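Local coordinates for protein putative secreted endoglycosylceramidase (Rhodococcus hoagii, PDB 6JYZ) that probably hydrolyses the glycosidic link between a sugar and ceramide, as a secreted glycoside hydrolase family 5 endogalactosylceramidase, at residues Phe79-Leu84 against Pro324-Glu329; Tyr119-Met124 against Ala213-Asp218. One frame throughout, in Å; residues are numbered along the deposited sequence.

Interaction 1: Phe79-Leu84 against Pro324-Glu329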
loop_
_atom_site.group_PDB
_atom_site.type_symbol
_atom_site.label_atom_id
_atom_site.label_comp_id
_atom_site.label_asym_id
_atom_site.label_seq_id
_atom_site.Cartn_x
_atom_site.Cartn_y
_atom_site.Cartn_z
ATOM N N PHE A 79 12.161 -5.021 -5.816
ATOM C CA PHE A 79 11.351 -4.090 -5.014
ATOM C C PHE A 79 12.197 -3.372 -3.975
ATOM O O PHE A 79 13.089 -3.971 -3.360
ATOM C CB PHE A 79 10.302 -4.916 -4.278
ATOM C CG PHE A 79 9.309 -5.632 -5.124
ATOM C CD1 PHE A 79 9.187 -5.383 -6.487
ATOM C CD2 PHE A 79 8.427 -6.538 -4.538
ATOM C CE1 PHE A 79 8.202 -6.042 -7.248
ATOM C CE2 PHE A 79 7.487 -7.211 -5.301
ATOM C CZ PHE A 79 7.360 -6.945 -6.642
ATOM N N ASP A 80 11.905 -2.091 -3.777
ATOM C CA ASP A 80 12.573 -1.304 -2.760
ATOM C C ASP A 80 11.602 -0.689 -1.734
ATOM O O ASP A 80 12.033 0.121 -0.938
ATOM C CB ASP A 80 13.453 -0.187 -3.341
ATOM C CG ASP A 80 12.658 0.877 -4.041
ATOM O OD1 ASP A 80 11.414 0.765 -4.115
ATOM O OD2 ASP A 80 13.319 1.877 -4.503
ATOM N N VAL A 81 10.361 -1.181 -1.728
ATOM C CA VAL A 81 9.420 -0.756 -0.683
ATOM C C VAL A 81 8.468 -1.918 -0.460
ATOM O O VAL A 81 8.196 -2.737 -1.318
ATOM C CB VAL A 81 8.639 0.522 -1.107
ATOM C CG1 VAL A 81 7.601 0.249 -2.193
ATOM C CG2 VAL A 81 7.984 1.205 0.085
ATOM N N VAL A 82 7.934 -1.926 0.757
ATOM C CA VAL A 82 6.818 -2.799 1.117
ATOM C C VAL A 82 5.754 -1.941 1.812
ATOM O O VAL A 82 6.079 -1.054 2.599
ATOM C CB VAL A 82 7.278 -3.913 2.062
ATOM C CG1 VAL A 82 7.963 -3.389 3.285
ATOM C CG2 VAL A 82 6.132 -4.773 2.532
ATOM N N ARG A 83 4.507 -2.180 1.445
ATOM C CA ARG A 83 3.374 -1.631 2.199
ATOM C C ARG A 83 2.946 -2.742 3.156
ATOM O O ARG A 83 2.368 -3.740 2.766
ATOM C CB ARG A 83 2.277 -1.152 1.242
ATOM C CG ARG A 83 1.115 -0.492 2.022
ATOM C CD ARG A 83 0.202 0.214 1.033
ATOM N NE ARG A 83 -0.992 0.801 1.645
ATOM C CZ ARG A 83 -2.237 0.349 1.497
ATOM N NH1 ARG A 83 -2.519 -0.839 0.967
ATOM N NH2 ARG A 83 -3.230 1.165 1.918
ATOM N N LEU A 84 3.329 -2.536 4.425
ATOM C CA LEU A 84 3.131 -3.556 5.455
ATOM C C LEU A 84 1.751 -3.347 6.084
ATOM O O LEU A 84 1.522 -2.317 6.742
ATOM C CB LEU A 84 4.281 -3.430 6.463
ATOM C CG LEU A 84 4.329 -4.582 7.462
ATOM C CD1 LEU A 84 4.803 -5.893 6.816
ATOM C CD2 LEU A 84 5.265 -4.194 8.585
ATOM N N PRO A 324 3.552 14.669 -3.525
ATOM C CA PRO A 324 3.790 13.536 -4.409
ATOM C C PRO A 324 2.598 12.598 -4.467
ATOM O O PRO A 324 1.782 12.537 -3.532
ATOM C CB PRO A 324 4.961 12.796 -3.694
ATOM C CG PRO A 324 5.604 13.871 -2.808
ATOM C CD PRO A 324 4.419 14.745 -2.336
ATOM N N LEU A 325 2.542 11.865 -5.554
ATOM C CA LEU A 325 1.626 10.754 -5.768
ATOM C C LEU A 325 2.375 9.451 -5.563
ATOM O O LEU A 325 3.419 9.238 -6.180
ATOM C CB LEU A 325 1.056 10.823 -7.183
ATOM C CG LEU A 325 0.208 9.640 -7.614
ATOM C CD1 LEU A 325 -1.056 9.525 -6.766
ATOM C CD2 LEU A 325 -0.232 9.819 -9.085
ATOM N N TRP A 326 1.852 8.568 -4.733
ATOM C CA TRP A 326 2.441 7.226 -4.546
ATOM C C TRP A 326 1.259 6.288 -4.357
ATOM O O TRP A 326 0.511 6.519 -3.395
ATOM C CB TRP A 326 3.338 7.198 -3.300
ATOM C CG TRP A 326 3.931 5.854 -3.054
ATOM C CD1 TRP A 326 5.033 5.328 -3.675
ATOM C CD2 TRP A 326 3.448 4.825 -2.178
ATOM N NE1 TRP A 326 5.254 4.055 -3.239
ATOM C CE2 TRP A 326 4.325 3.721 -2.288
ATOM C CE3 TRP A 326 2.419 4.755 -1.238
ATOM C CZ2 TRP A 326 4.146 2.558 -1.553
ATOM C CZ3 TRP A 326 2.218 3.618 -0.486
ATOM C CH2 TRP A 326 3.078 2.518 -0.662
ATOM N N THR A 327 1.019 5.349 -5.260
ATOM C CA THR A 327 -0.248 4.586 -5.178
ATOM C C THR A 327 -0.060 3.349 -4.319
ATOM O O THR A 327 0.682 2.423 -4.661
ATOM C CB THR A 327 -0.775 4.254 -6.579
ATOM O OG1 THR A 327 -1.999 3.523 -6.372
ATOM C CG2 THR A 327 0.145 3.453 -7.477
ATOM N N GLY A 328 -0.795 3.262 -3.218
ATOM C CA GLY A 328 -0.551 2.202 -2.251
ATOM C C GLY A 328 -1.103 0.858 -2.678
ATOM O O GLY A 328 -0.716 -0.151 -2.050
ATOM N N GLU A 329 -2.008 0.805 -3.659
ATOM C CA GLU A 329 -2.484 -0.467 -4.168
ATOM C C GLU A 329 -2.877 -0.283 -5.592
ATOM O O GLU A 329 -3.463 0.703 -6.004
ATOM C CB GLU A 329 -3.786 -0.953 -3.537
ATOM C CG GLU A 329 -3.696 -1.276 -2.074
ATOM C CD GLU A 329 -4.981 -1.873 -1.502
ATOM O OE1 GLU A 329 -5.893 -2.310 -2.256
ATOM O OE2 GLU A 329 -5.044 -1.831 -0.275
#
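Arg83 reaches from strand 81-86 across the barrel interior to Gly328 and Glu329, and this is where the two segments pack most closely. Its side chain leaves with CG anti to the backbone N (chi1 -177°) and stays extended to NE, carrying the guanidinium past Gly328 to Glu329. On the way CD of Arg83 passes 3.2 Å from Gly328 O, while Gly328 CA lies over one face of the guanidinium. The glycine makes this approach possible, since a CB there would sit only 3.1 Å from Arg83 NE. At the rim of the guanidinium, NH1 of Arg83 donates to OE2 of Glu329 at 3.0 Å in a salt bridge. It meets the anti lone pair of that oxygen, which is tilted 16° from the guanidinium plane; NH2 of Arg83 stays 4.1 Å from OE2 of Glu329, so one N-H carries the bridge. Packing is looser round the indole: Val81 CG1 is 4.2 Å from Trp326 CZ2, and the same Arg83 CD is 4.1 Å from Trp326 CH2, both at the ring edge; the ring nitrogen turns to Leu42 O. No solvent-facing side relieves the contact, for all five touching residues are buried. Strands 81-86 and 326-330 are not neighbours in the wall of this family 5 (beta/alpha)8 barrel; strands 38-47 and 356-359 come between them. Arg83 also hydrogen-bonds Asn46 and Asn221 and forms salt bridges with Asp218 and Glu263, and Glu329 bonds Tyr294. With NE, NH1 and NH2 all engaged, the guanidinium has its rotation fixed, and its charge is probably balanced by the surrounding carboxylates.

Interaction 2: Tyr119-Met124 against Ala213-Asp218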
loop_
_atom_site.group_PDB
_atom_site.type_symbol
_atom_site.label_atom_id
_atom_site.label_comp_id
_atom_site.label_asym_id
_atom_site.label_seq_id
_atom_site.Cartn_x
_atom_site.Cartn_y
_atom_site.Cartn_z
ATOM N N TYR A 119 12.485 -0.226 1.947
ATOM C CA TYR A 119 11.816 0.671 2.875
ATOM C C TYR A 119 10.418 0.147 3.216
ATOM O O TYR A 119 9.809 -0.583 2.433
ATOM C CB TYR A 119 11.608 2.034 2.205
ATOM C CG TYR A 119 12.852 2.878 2.032
ATOM C CD1 TYR A 119 13.239 3.727 3.050
ATOM C CD2 TYR A 119 13.553 2.918 0.833
ATOM C CE1 TYR A 119 14.333 4.569 2.929
ATOM C CE2 TYR A 119 14.634 3.777 0.678
ATOM C CZ TYR A 119 15.030 4.557 1.741
ATOM O OH TYR A 119 16.117 5.402 1.572
ATOM N N THR A 120 9.891 0.547 4.378
ATOM C CA THR A 120 8.573 0.120 4.812
ATOM C C THR A 120 7.611 1.277 4.970
ATOM O O THR A 120 7.906 2.260 5.668
ATOM C CB THR A 120 8.681 -0.595 6.149
ATOM O OG1 THR A 120 9.478 -1.771 5.993
ATOM C CG2 THR A 120 7.325 -1.070 6.660
ATOM N N VAL A 121 6.431 1.146 4.345
ATOM C CA VAL A 121 5.284 1.977 4.653
ATOM C C VAL A 121 4.449 1.216 5.666
ATOM O O VAL A 121 4.043 0.068 5.411
ATOM C CB VAL A 121 4.470 2.280 3.384
ATOM C CG1 VAL A 121 3.127 2.916 3.753
ATOM C CG2 VAL A 121 5.242 3.134 2.416
ATOM N N LEU A 122 4.188 1.834 6.822
ATOM C CA LEU A 122 3.294 1.227 7.811
ATOM C C LEU A 122 1.855 1.611 7.464
ATOM O O LEU A 122 1.514 2.784 7.544
ATOM C CB LEU A 122 3.649 1.738 9.217
ATOM C CG LEU A 122 5.074 1.357 9.681
ATOM C CD1 LEU A 122 5.321 2.031 11.010
ATOM C CD2 LEU A 122 5.189 -0.144 9.806
ATOM N N ASP A 123 1.058 0.612 7.107
ATOM C CA ASP A 123 -0.313 0.862 6.672
ATOM C C ASP A 123 -1.303 0.330 7.704
ATOM O O ASP A 123 -1.356 -0.872 7.917
ATOM C CB ASP A 123 -0.510 0.172 5.310
ATOM C CG ASP A 123 -1.939 -0.137 4.951
ATOM O OD1 ASP A 123 -2.862 0.594 5.310
ATOM O OD2 ASP A 123 -2.131 -1.217 4.315
ATOM N N MET A 124 -2.061 1.254 8.290
ATOM C CA MET A 124 -3.110 0.853 9.232
ATOM C C MET A 124 -4.256 0.322 8.388
ATOM O O MET A 124 -5.081 1.109 7.880
ATOM C CB MET A 124 -3.504 2.067 10.067
ATOM C CG MET A 124 -4.363 1.718 11.285
ATOM S SD MET A 124 -3.437 0.809 12.596
ATOM C CE MET A 124 -2.321 2.080 13.170
ATOM N N ALA A 213 14.408 3.597 7.683
ATOM C CA ALA A 213 13.818 2.633 6.768
ATOM C C ALA A 213 12.323 2.760 6.741
ATOM O O ALA A 213 11.711 2.164 5.855
ATOM C CB ALA A 213 14.224 1.270 7.224
ATOM N N VAL A 214 11.686 3.390 7.721
ATOM C CA VAL A 214 10.245 3.583 7.680
ATOM C C VAL A 214 10.008 4.837 6.846
ATOM O O VAL A 214 10.427 5.937 7.190
ATOM C CB VAL A 214 9.659 3.688 9.086
ATOM C CG1 VAL A 214 8.189 4.199 9.060
ATOM C CG2 VAL A 214 9.745 2.338 9.792
ATOM N N VAL A 215 9.349 4.643 5.699
ATOM C CA VAL A 215 8.982 5.778 4.861
ATOM C C VAL A 215 8.077 6.736 5.628
ATOM O O VAL A 215 8.240 7.923 5.633
ATOM C CB VAL A 215 8.182 5.245 3.645
ATOM C CG1 VAL A 215 7.755 6.436 2.735
ATOM C CG2 VAL A 215 8.975 4.202 2.858
ATOM N N GLY A 216 7.093 6.109 6.291
ATOM C CA GLY A 216 6.047 6.846 6.956
ATOM C C GLY A 216 4.803 5.986 7.062
ATOM O O GLY A 216 4.878 4.752 7.069
ATOM N N TYR A 217 3.689 6.730 7.177
ATOM C CA TYR A 217 2.512 6.160 7.822
ATOM C C TYR A 217 1.325 6.343 6.881
ATOM O O TYR A 217 0.980 7.506 6.583
ATOM C CB TYR A 217 2.204 6.945 9.106
ATOM C CG TYR A 217 3.425 7.275 9.925
ATOM C CD1 TYR A 217 4.155 6.306 10.543
ATOM C CD2 TYR A 217 3.800 8.602 10.011
ATOM C CE1 TYR A 217 5.325 6.675 11.310
ATOM C CE2 TYR A 217 4.907 8.998 10.733
ATOM C CZ TYR A 217 5.614 8.013 11.397
ATOM O OH TYR A 217 6.721 8.424 12.137
ATOM N N ASP A 218 0.713 5.258 6.438
ATOM C CA ASP A 218 -0.520 5.301 5.637
ATOM C C ASP A 218 -1.645 5.230 6.672
ATOM O O ASP A 218 -1.926 4.176 7.262
ATOM C CB ASP A 218 -0.487 4.158 4.602
ATOM C CG ASP A 218 -1.604 4.193 3.571
ATOM O OD1 ASP A 218 -2.617 4.935 3.731
ATOM O OD2 ASP A 218 -1.462 3.418 2.621
#
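Tyr119 lies against Ala213 and Val215 where strands 119-124 and 214-218 begin to run side by side. From its base outward, CB of Tyr119 touches CG2 of Val215 at 3.5 Å, CD1 brings the ring edge to 3.6 Å from Ala213 O, and the hydroxyl at the tip bonds Pro23 O. Replacing Tyr119 by alanine removes the ring and hydroxyl, which would probably leave Pro23 O without that hydrogen bond and open a gap beside Ala213. The backbones then pair in parallel: Thr120 N donates to Ala213 O at 2.8 Å, and Val215 N returns to Thr120 O from above the carbonyl plane. Next, Leu122 N takes Gly216 O at 3.0 Å, one residue later than a regular register would give, which marks a beta bulge at Val215 and Gly216. These are the third and fourth strands of the (beta/alpha)8 barrel typical of family 5 hydrolases. Val121 and Asp218 point into the barrel, Val121 CG1 meeting Asp218 CB at 3.9 Å; Leu122 and Val214 point outward toward Phe208. Asp123 OD1 is 4.1 Å from Asp218 OD2, a close pair of like charges; Asn85 hydrogen-bonds Asp123 OD2, and Asp218 OD2 pairs with Arg83.

Interaction 2 is nested within the chain closed by interaction 1, the order being 79-84, 119-124, 213-218 and 324-329. Their centres lie about 9 Å apart in one barrel, but the contacts differ in kind: interaction 2 joins neighbouring strands of the wall, whereas interaction 1 crosses the interior. Strands 81-86 and 119-124 are themselves adjacent, with Val82 O 2.8 Å from Val121 N in a probable hydrogen bond. The two contacts meet again inside, where Arg83 NE lies 2.8 Å from Asp218 OD2. Strands 81-86, 214-218 and 326-330 thus meet through Arg83 in one polar network, with Asp123 of 119-124 only weakly tied to it, toward the C-terminal end of the barrel, where family 5 enzymes carry their active site.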